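Local structure of 3-dehydroquinate dehydratase (Thermus thermophilus, 2UYG) at residues V96-T101 against G121-F126; F67-L72 against P92-E97. The protein probably catalyses the trans-dehydration of 3-dehydroquinate to 3-dehydroshikimate through an enolate intermediate, a step of chorismate biosynthesis, as a homododecamer. One frame throughout, in Å; residues are numbered along the deposited sequence.

Interaction 1 of 2, residues V96-T101 against G121-F126; sequences VEVHLT and GIVSGF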
ATOM      1  N   VAL A  96     -18.490 -26.426   1.417  1.00 24.04           N
ATOM      2  CA  VAL A  96     -17.185 -26.691   0.903  1.00 24.70           C
ATOM      3  C   VAL A  96     -17.022 -25.900  -0.426  1.00 24.69           C
ATOM      4  O   VAL A  96     -17.841 -26.012  -1.284  1.00 23.47           O
ATOM      5  CB  VAL A  96     -16.947 -28.165   0.582  1.00 24.64           C
ATOM      6  CG1 VAL A  96     -15.494 -28.363   0.162  1.00 24.14           C
ATOM      7  CG2 VAL A  96     -17.226 -29.077   1.847  1.00 25.46           C
ATOM      8  N   GLU A  97     -15.979 -25.081  -0.514  1.00 23.10           N
ATOM      9  CA  GLU A  97     -15.717 -24.213  -1.657  1.00 23.10           C
ATOM     10  C   GLU A  97     -14.816 -25.022  -2.565  1.00 21.14           C
ATOM     11  O   GLU A  97     -13.845 -25.535  -2.134  1.00 22.46           O
ATOM     12  CB  GLU A  97     -15.021 -22.915  -1.218  1.00 22.31           C
ATOM     13  CG  GLU A  97     -14.731 -22.008  -2.362  1.00 25.37           C
ATOM     14  CD  GLU A  97     -14.199 -20.620  -1.974  1.00 27.41           C
ATOM     15  OE1 GLU A  97     -13.187 -20.134  -2.596  1.00 27.78           O
ATOM     16  OE2 GLU A  97     -14.760 -20.026  -1.068  1.00 32.19           O
ATOM     17  N   VAL A  98     -15.140 -25.100  -3.813  1.00 21.74           N
ATOM     18  CA  VAL A  98     -14.410 -25.875  -4.813  1.00 23.29           C
ATOM     19  C   VAL A  98     -14.064 -25.010  -6.000  1.00 23.08           C
ATOM     20  O   VAL A  98     -14.844 -24.121  -6.402  1.00 21.70           O
ATOM     21  CB  VAL A  98     -15.406 -27.073  -5.106  1.00 25.08           C
ATOM     22  CG1 VAL A  98     -15.319 -27.614  -6.387  1.00 32.59           C
ATOM     23  CG2 VAL A  98     -15.188 -28.147  -4.020  1.00 24.57           C
ATOM     24  N   HIS A  99     -12.887 -25.234  -6.611  1.00 24.13           N
ATOM     25  CA  HIS A  99     -12.561 -24.574  -7.917  1.00 23.54           C
ATOM     26  C   HIS A  99     -11.814 -25.576  -8.764  1.00 23.96           C
ATOM     27  O   HIS A  99     -10.995 -26.297  -8.221  1.00 24.46           O
ATOM     28  CB  HIS A  99     -11.651 -23.356  -7.765  1.00 21.32           C
ATOM     29  CG  HIS A  99     -12.111 -22.402  -6.737  1.00 23.94           C
ATOM     30  ND1 HIS A  99     -12.949 -21.341  -7.029  1.00 22.10           N
ATOM     31  CD2 HIS A  99     -11.935 -22.387  -5.394  1.00 24.10           C
ATOM     32  CE1 HIS A  99     -13.201 -20.684  -5.914  1.00 20.76           C
ATOM     33  NE2 HIS A  99     -12.608 -21.299  -4.904  1.00 23.67           N
ATOM     34  N   LEU A 100     -12.070 -25.574 -10.058  1.00 23.63           N
ATOM     35  CA  LEU A 100     -11.430 -26.427 -11.004  1.00 25.00           C
ATOM     36  C   LEU A 100      -9.944 -26.160 -11.100  1.00 25.51           C
ATOM     37  O   LEU A 100      -9.170 -27.098 -11.180  1.00 21.97           O
ATOM     38  CB  LEU A 100     -11.991 -26.161 -12.393  1.00 25.50           C
ATOM     39  CG  LEU A 100     -13.496 -26.496 -12.482  1.00 29.27           C
ATOM     40  CD1 LEU A 100     -14.075 -25.570 -13.523  1.00 31.83           C
ATOM     41  CD2 LEU A 100     -13.685 -27.943 -12.807  1.00 28.64           C
ATOM     42  N   THR A 101      -9.599 -24.873 -11.130  1.00 25.61           N
ATOM     43  CA  THR A 101      -8.243 -24.418 -11.377  1.00 26.96           C
ATOM     44  C   THR A 101      -7.624 -23.998 -10.107  1.00 27.74           C
ATOM     45  O   THR A 101      -8.305 -23.780  -9.115  1.00 28.31           O
ATOM     46  CB  THR A 101      -8.165 -23.150 -12.325  1.00 28.40           C
ATOM     47  OG1 THR A 101      -8.870 -22.023 -11.759  1.00 30.58           O
ATOM     48  CG2 THR A 101      -8.777 -23.402 -13.650  1.00 26.25           C
ATOM     49  N   GLY A 121     -14.006 -25.835   4.219  1.00 26.96           N
ATOM     50  CA  GLY A 121     -12.692 -25.942   3.600  1.00 26.28           C
ATOM     51  C   GLY A 121     -12.748 -25.565   2.168  1.00 25.10           C
ATOM     52  O   GLY A 121     -13.856 -25.188   1.669  1.00 23.83           O
ATOM     53  N   ILE A 122     -11.577 -25.688   1.533  1.00 23.60           N
ATOM     54  CA  ILE A 122     -11.384 -25.326   0.161  1.00 23.87           C
ATOM     55  C   ILE A 122     -10.582 -26.332  -0.592  1.00 23.36           C
ATOM     56  O   ILE A 122      -9.585 -26.873  -0.093  1.00 22.75           O
ATOM     57  CB  ILE A 122     -10.847 -23.818   0.028  1.00 24.88           C
ATOM     58  CG1 ILE A 122     -10.535 -23.432  -1.422  1.00 27.18           C
ATOM     59  CG2 ILE A 122      -9.735 -23.533   0.941  1.00 29.91           C
ATOM     60  CD1 ILE A 122     -10.592 -21.901  -1.625  1.00 32.21           C
ATOM     61  N   VAL A 123     -11.058 -26.659  -1.795  1.00 22.20           N
ATOM     62  CA  VAL A 123     -10.324 -27.516  -2.640  1.00 22.68           C
ATOM     63  C   VAL A 123     -10.164 -26.971  -4.002  1.00 23.67           C
ATOM     64  O   VAL A 123     -11.120 -26.662  -4.720  1.00 24.83           O
ATOM     65  CB  VAL A 123     -10.681 -29.089  -2.567  1.00 23.69           C
ATOM     66  CG1 VAL A 123     -11.735 -29.447  -1.652  1.00 22.07           C
ATOM     67  CG2 VAL A 123     -10.714 -29.708  -3.856  1.00 26.43           C
ATOM     68  N   SER A 124      -8.929 -26.795  -4.409  1.00 24.30           N
ATOM     69  CA  SER A 124      -8.795 -26.355  -5.797  1.00 26.92           C
ATOM     70  C   SER A 124      -7.561 -26.671  -6.629  1.00 25.62           C
ATOM     71  O   SER A 124      -6.494 -26.830  -6.115  1.00 24.04           O
ATOM     72  CB  SER A 124      -9.053 -24.855  -5.819  1.00 29.62           C
ATOM     73  OG  SER A 124      -7.987 -24.188  -5.256  1.00 32.08           O
ATOM     74  N   GLY A 125      -7.780 -26.801  -7.950  1.00 26.60           N
ATOM     75  CA  GLY A 125      -6.735 -27.120  -8.919  1.00 25.61           C
ATOM     76  C   GLY A 125      -6.849 -28.489  -9.568  1.00 25.93           C
ATOM     77  O   GLY A 125      -6.095 -28.814 -10.422  1.00 24.91           O
ATOM     78  N   PHE A 126      -7.768 -29.316  -9.100  1.00 26.80           N
ATOM     79  CA  PHE A 126      -7.865 -30.690  -9.518  1.00 25.73           C
ATOM     80  C   PHE A 126      -8.825 -30.882 -10.649  1.00 26.96           C
ATOM     81  O   PHE A 126      -9.236 -31.983 -10.893  1.00 28.37           O
ATOM     82  CB  PHE A 126      -8.245 -31.571  -8.287  1.00 24.20           C
ATOM     83  CG  PHE A 126      -7.399 -31.299  -7.119  1.00 22.12           C
ATOM     84  CD1 PHE A 126      -7.857 -30.580  -6.068  1.00 22.42           C
ATOM     85  CD2 PHE A 126      -6.100 -31.674  -7.117  1.00 20.10           C
ATOM     86  CE1 PHE A 126      -7.040 -30.240  -5.006  1.00 20.53           C
ATOM     87  CE2 PHE A 126      -5.297 -31.387  -6.102  1.00 23.95           C
ATOM     88  CZ  PHE A 126      -5.745 -30.606  -5.020  1.00 23.73           C
TER

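Interaction 2 of 2, residues F67-L72 against P92-E97; sequences FLAIVL and PLPVVE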
ATOM      1  N   PHE A  67     -31.430 -30.488   2.223  1.00 30.06           N
ATOM      2  CA  PHE A  67     -29.986 -30.735   2.028  1.00 27.94           C
ATOM      3  C   PHE A  67     -29.187 -30.689   3.326  1.00 29.57           C
ATOM      4  O   PHE A  67     -29.553 -29.983   4.248  1.00 30.26           O
ATOM      5  CB  PHE A  67     -29.447 -29.698   1.039  1.00 27.80           C
ATOM      6  CG  PHE A  67     -30.005 -29.873  -0.331  1.00 24.58           C
ATOM      7  CD1 PHE A  67     -29.680 -30.990  -1.056  1.00 23.70           C
ATOM      8  CD2 PHE A  67     -30.965 -29.001  -0.821  1.00 25.47           C
ATOM      9  CE1 PHE A  67     -30.206 -31.195  -2.304  1.00 22.11           C
ATOM     10  CE2 PHE A  67     -31.527 -29.181  -2.050  1.00 24.70           C
ATOM     11  CZ  PHE A  67     -31.152 -30.273  -2.798  1.00 27.54           C
ATOM     12  N   LEU A  68     -28.132 -31.479   3.410  1.00 29.94           N
ATOM     13  CA  LEU A  68     -27.259 -31.590   4.610  1.00 31.77           C
ATOM     14  C   LEU A  68     -25.924 -30.863   4.508  1.00 29.90           C
ATOM     15  O   LEU A  68     -25.277 -30.634   5.496  1.00 30.11           O
ATOM     16  CB  LEU A  68     -27.044 -33.061   4.905  1.00 32.80           C
ATOM     17  CG  LEU A  68     -25.897 -33.947   5.497  1.00 44.60           C
ATOM     18  CD1 LEU A  68     -26.602 -35.405   5.409  1.00 49.92           C
ATOM     19  CD2 LEU A  68     -24.345 -34.039   4.899  1.00 47.93           C
ATOM     20  N   ALA A  69     -25.588 -30.414   3.315  1.00 28.69           N
ATOM     21  CA  ALA A  69     -24.289 -29.826   2.981  1.00 28.59           C
ATOM     22  C   ALA A  69     -24.352 -29.209   1.558  1.00 26.44           C
ATOM     23  O   ALA A  69     -25.123 -29.677   0.727  1.00 25.31           O
ATOM     24  CB  ALA A  69     -23.155 -30.954   3.036  1.00 29.54           C
ATOM     25  N   ILE A  70     -23.553 -28.186   1.310  1.00 25.21           N
ATOM     26  CA  ILE A  70     -23.457 -27.528  -0.000  1.00 25.03           C
ATOM     27  C   ILE A  70     -22.035 -27.542  -0.462  1.00 25.54           C
ATOM     28  O   ILE A  70     -21.136 -27.315   0.324  1.00 25.29           O
ATOM     29  CB  ILE A  70     -23.896 -26.052   0.118  1.00 24.85           C
ATOM     30  CG1 ILE A  70     -25.395 -25.925   0.498  1.00 23.71           C
ATOM     31  CG2 ILE A  70     -23.632 -25.299  -1.159  1.00 24.11           C
ATOM     32  CD1 ILE A  70     -25.633 -24.672   1.276  1.00 20.41           C
ATOM     33  N   VAL A  71     -21.835 -27.809  -1.755  1.00 26.05           N
ATOM     34  CA  VAL A  71     -20.544 -27.719  -2.381  1.00 26.94           C
ATOM     35  C   VAL A  71     -20.695 -26.538  -3.330  1.00 26.63           C
ATOM     36  O   VAL A  71     -21.593 -26.589  -4.163  1.00 26.13           O
ATOM     37  CB  VAL A  71     -20.230 -29.046  -3.113  1.00 27.12           C
ATOM     38  CG1 VAL A  71     -19.006 -28.942  -3.932  1.00 28.15           C
ATOM     39  CG2 VAL A  71     -20.125 -30.206  -2.113  1.00 29.56           C
ATOM     40  N   LEU A  72     -19.750 -25.575  -3.286  1.00 24.30           N
ATOM     41  CA  LEU A  72     -19.927 -24.282  -3.849  1.00 23.57           C
ATOM     42  C   LEU A  72     -18.729 -23.787  -4.595  1.00 23.37           C
ATOM     43  O   LEU A  72     -17.670 -23.640  -4.023  1.00 23.67           O
ATOM     44  CB  LEU A  72     -20.215 -23.297  -2.681  1.00 24.16           C
ATOM     45  CG  LEU A  72     -20.336 -21.839  -3.050  1.00 23.69           C
ATOM     46  CD1 LEU A  72     -21.540 -21.740  -3.925  1.00 26.12           C
ATOM     47  CD2 LEU A  72     -20.583 -20.934  -1.759  1.00 23.79           C
ATOM     48  N   PRO A  92     -27.271 -22.812   8.211  1.00 29.90           N
ATOM     49  CA  PRO A  92     -26.608 -23.767   9.107  1.00 30.02           C
ATOM     50  C   PRO A  92     -25.720 -24.900   8.465  1.00 29.43           C
ATOM     51  O   PRO A  92     -24.939 -25.578   9.162  1.00 29.77           O
ATOM     52  CB  PRO A  92     -27.813 -24.308   9.909  1.00 30.39           C
ATOM     53  CG  PRO A  92     -28.864 -24.465   8.875  1.00 32.23           C
ATOM     54  CD  PRO A  92     -28.678 -23.196   7.964  1.00 31.29           C
ATOM     55  N   LEU A  93     -25.777 -25.049   7.153  1.00 28.17           N
ATOM     56  CA  LEU A  93     -25.168 -26.157   6.492  1.00 27.96           C
ATOM     57  C   LEU A  93     -23.642 -25.936   6.330  1.00 30.13           C
ATOM     58  O   LEU A  93     -23.150 -24.792   6.196  1.00 31.94           O
ATOM     59  CB  LEU A  93     -25.823 -26.375   5.123  1.00 27.29           C
ATOM     60  CG  LEU A  93     -27.325 -26.683   4.993  1.00 24.62           C
ATOM     61  CD1 LEU A  93     -27.627 -27.160   3.610  1.00 20.69           C
ATOM     62  CD2 LEU A  93     -27.912 -27.651   6.052  1.00 23.27           C
ATOM     63  N   PRO A  94     -22.891 -27.000   6.418  1.00 29.65           N
ATOM     64  CA  PRO A  94     -21.479 -26.946   6.033  1.00 30.27           C
ATOM     65  C   PRO A  94     -21.346 -26.625   4.548  1.00 29.34           C
ATOM     66  O   PRO A  94     -22.024 -27.285   3.757  1.00 27.23           O
ATOM     67  CB  PRO A  94     -21.012 -28.394   6.230  1.00 30.02           C
ATOM     68  CG  PRO A  94     -22.234 -29.164   6.291  1.00 30.89           C
ATOM     69  CD  PRO A  94     -23.263 -28.306   6.968  1.00 29.71           C
ATOM     70  N   VAL A  95     -20.451 -25.711   4.207  1.00 26.75           N
ATOM     71  CA  VAL A  95     -20.205 -25.350   2.839  1.00 27.26           C
ATOM     72  C   VAL A  95     -18.706 -25.652   2.476  1.00 26.91           C
ATOM     73  O   VAL A  95     -17.793 -25.250   3.203  1.00 28.23           O
ATOM     74  CB  VAL A  95     -20.491 -23.905   2.650  1.00 28.07           C
ATOM     75  CG1 VAL A  95     -20.255 -23.507   1.216  1.00 29.17           C
ATOM     76  CG2 VAL A  95     -21.929 -23.552   3.045  1.00 27.14           C
ATOM     77  N   VAL A  96     -18.490 -26.426   1.417  1.00 24.04           N
ATOM     78  CA  VAL A  96     -17.185 -26.691   0.903  1.00 24.70           C
ATOM     79  C   VAL A  96     -17.022 -25.900  -0.426  1.00 24.69           C
ATOM     80  O   VAL A  96     -17.841 -26.012  -1.284  1.00 23.47           O
ATOM     81  CB  VAL A  96     -16.947 -28.165   0.582  1.00 24.64           C
ATOM     82  CG1 VAL A  96     -15.494 -28.363   0.162  1.00 24.14           C
ATOM     83  CG2 VAL A  96     -17.226 -29.077   1.847  1.00 25.46           C
ATOM     84  N   GLU A  97     -15.979 -25.081  -0.514  1.00 23.10           N
ATOM     85  CA  GLU A  97     -15.717 -24.213  -1.657  1.00 23.10           C
ATOM     86  C   GLU A  97     -14.816 -25.022  -2.565  1.00 21.14           C
ATOM     87  O   GLU A  97     -13.845 -25.535  -2.134  1.00 22.46           O
ATOM     88  CB  GLU A  97     -15.021 -22.915  -1.218  1.00 22.31           C
ATOM     89  CG  GLU A  97     -14.731 -22.008  -2.362  1.00 25.37           C
ATOM     90  CD  GLU A  97     -14.199 -20.620  -1.974  1.00 27.41           C
ATOM     91  OE1 GLU A  97     -13.187 -20.134  -2.596  1.00 27.78           O
ATOM     92  OE2 GLU A  97     -14.760 -20.026  -1.068  1.00 32.19           O
TER

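Interaction 1 of 2, residues V96-T101 against G121-F126
Glu97 and Ile122 stand side by side on one face of the sheet, pointing the same way, with Ile122 CD1 only 3.3 Å from Glu97 OE1. The glutamate has CG anti to its backbone N (chi1 180°) and stays extended beyond CG. Its OE1 accepts a hydrogen bond from His99 NE2 at 2.6 Å, through the anti lone pair and in the plane of the imidazole. That bond limits rotation of the ring. Ile122 CD1 and Ser124 CB lie at the edge of the same ring, near its plane; Ser124 CB is 3.6 Å from His99 CB.

Beneath these side chains two parallel strands, 96-99 and 121-124, run with their axes 14° apart. Glu97 N bonds to Gly121 O, Val123 N to Glu97 O and His99 N to Val123 O, each at 3.0 Å, and Gly125 N reaches His99 O at 3.3 Å. On the other face, Val123 CG1 meets both Val96 CG1 (4.3 Å) and Val98 CG2 (4.4 Å), under helix 129-140.

A second shell fixes the glutamate: Ser113 OG also bonds to OE1, and Thr115 OG1 to OE2. Strand 121-124 is outermost within its chain, but Ile122, Val123 and Ser124 pair antiparallel with a strand of a neighbouring subunit, continuing the sheet across the interface.

His99 is the predicted proton donor, and the backbone turns at Leu100 and Thr101, both predicted to bind substrate. With the neighbouring strands ending here too, the arrangement fits the active site of a type II dehydroquinase, at the C-terminal ends of the strands of its parallel sheet.

Interaction 2 of 2, residues F67-L72 against P92-E97
Strands 69-72 and 95-97 run parallel, their axes 4.6 Å apart at closest approach and inclined by 16°, as the two strands of a beta-alpha-beta unit whose connecting helix is 82-89. The ladder alternates in the usual parallel manner: Ile70 N bonds to Pro94 O, Val96 N to Ile70 O, and Leu72 N to Val96 O at 2.8 Å. Ile70 thus uses both its N-H and its carbonyl on the same neighbour, while Ala69 and Val71 make their backbone bonds to strand 2-6, which places strand 69-73 inside the sheet.

The side chains of Ile70, Leu72 and Val95 share one face. Val95 CG1, anti to the backbone N (chi1 -179°), touches both CB and CD2 of Leu72, at 3.9 Å each, and the two side chains cross obliquely. Helix 82-89 packs on this pair through Ile88, so the crossover helix sits over the strands it connects. Val71 and Val96 face the other way, where Leu138 of helix 129-140 touches both; the sheet therefore has a helix on each of these two faces.

Leu93, ahead of strand 95-97, adds an apolar contact at this end. Its side chain crosses that of Ile70 at about a right angle, with CD1 to CD1 at 4.0 Å, and the same methyl lies 4.0 Å from Phe67 CB. Leu93 CD2 approaches Phe67 O to 3.4 Å. Pro94 has no N-H to donate, and its ring meets the chain instead: CD lies 3.4 Å from Leu68 O, and CG is 3.8 Å from Ala69 CB.

In the fold
Strand 95-99 is common to both contacts: interaction 1 joins it to strand 121-124 and interaction 2 to strand 69-73, so it lies between them in the parallel sheet. The contact centres are 13 Å apart. Val96 and Glu97 belong to both, and the seam is continued by a probable hydrogen bond from Val98 N to Leu72 O (2.9 Å) and by packing of Val98 CG2 on Val71 CG1 (3.9 Å). The site lies towards interaction 1: the His99 side chain is about 4 Å from that of Asn73, predicted to bind substrate and next in sequence after Leu72, and about 3 Å from a bound glycerol, probably from the crystallisation liquor, though consistent with a pocket there.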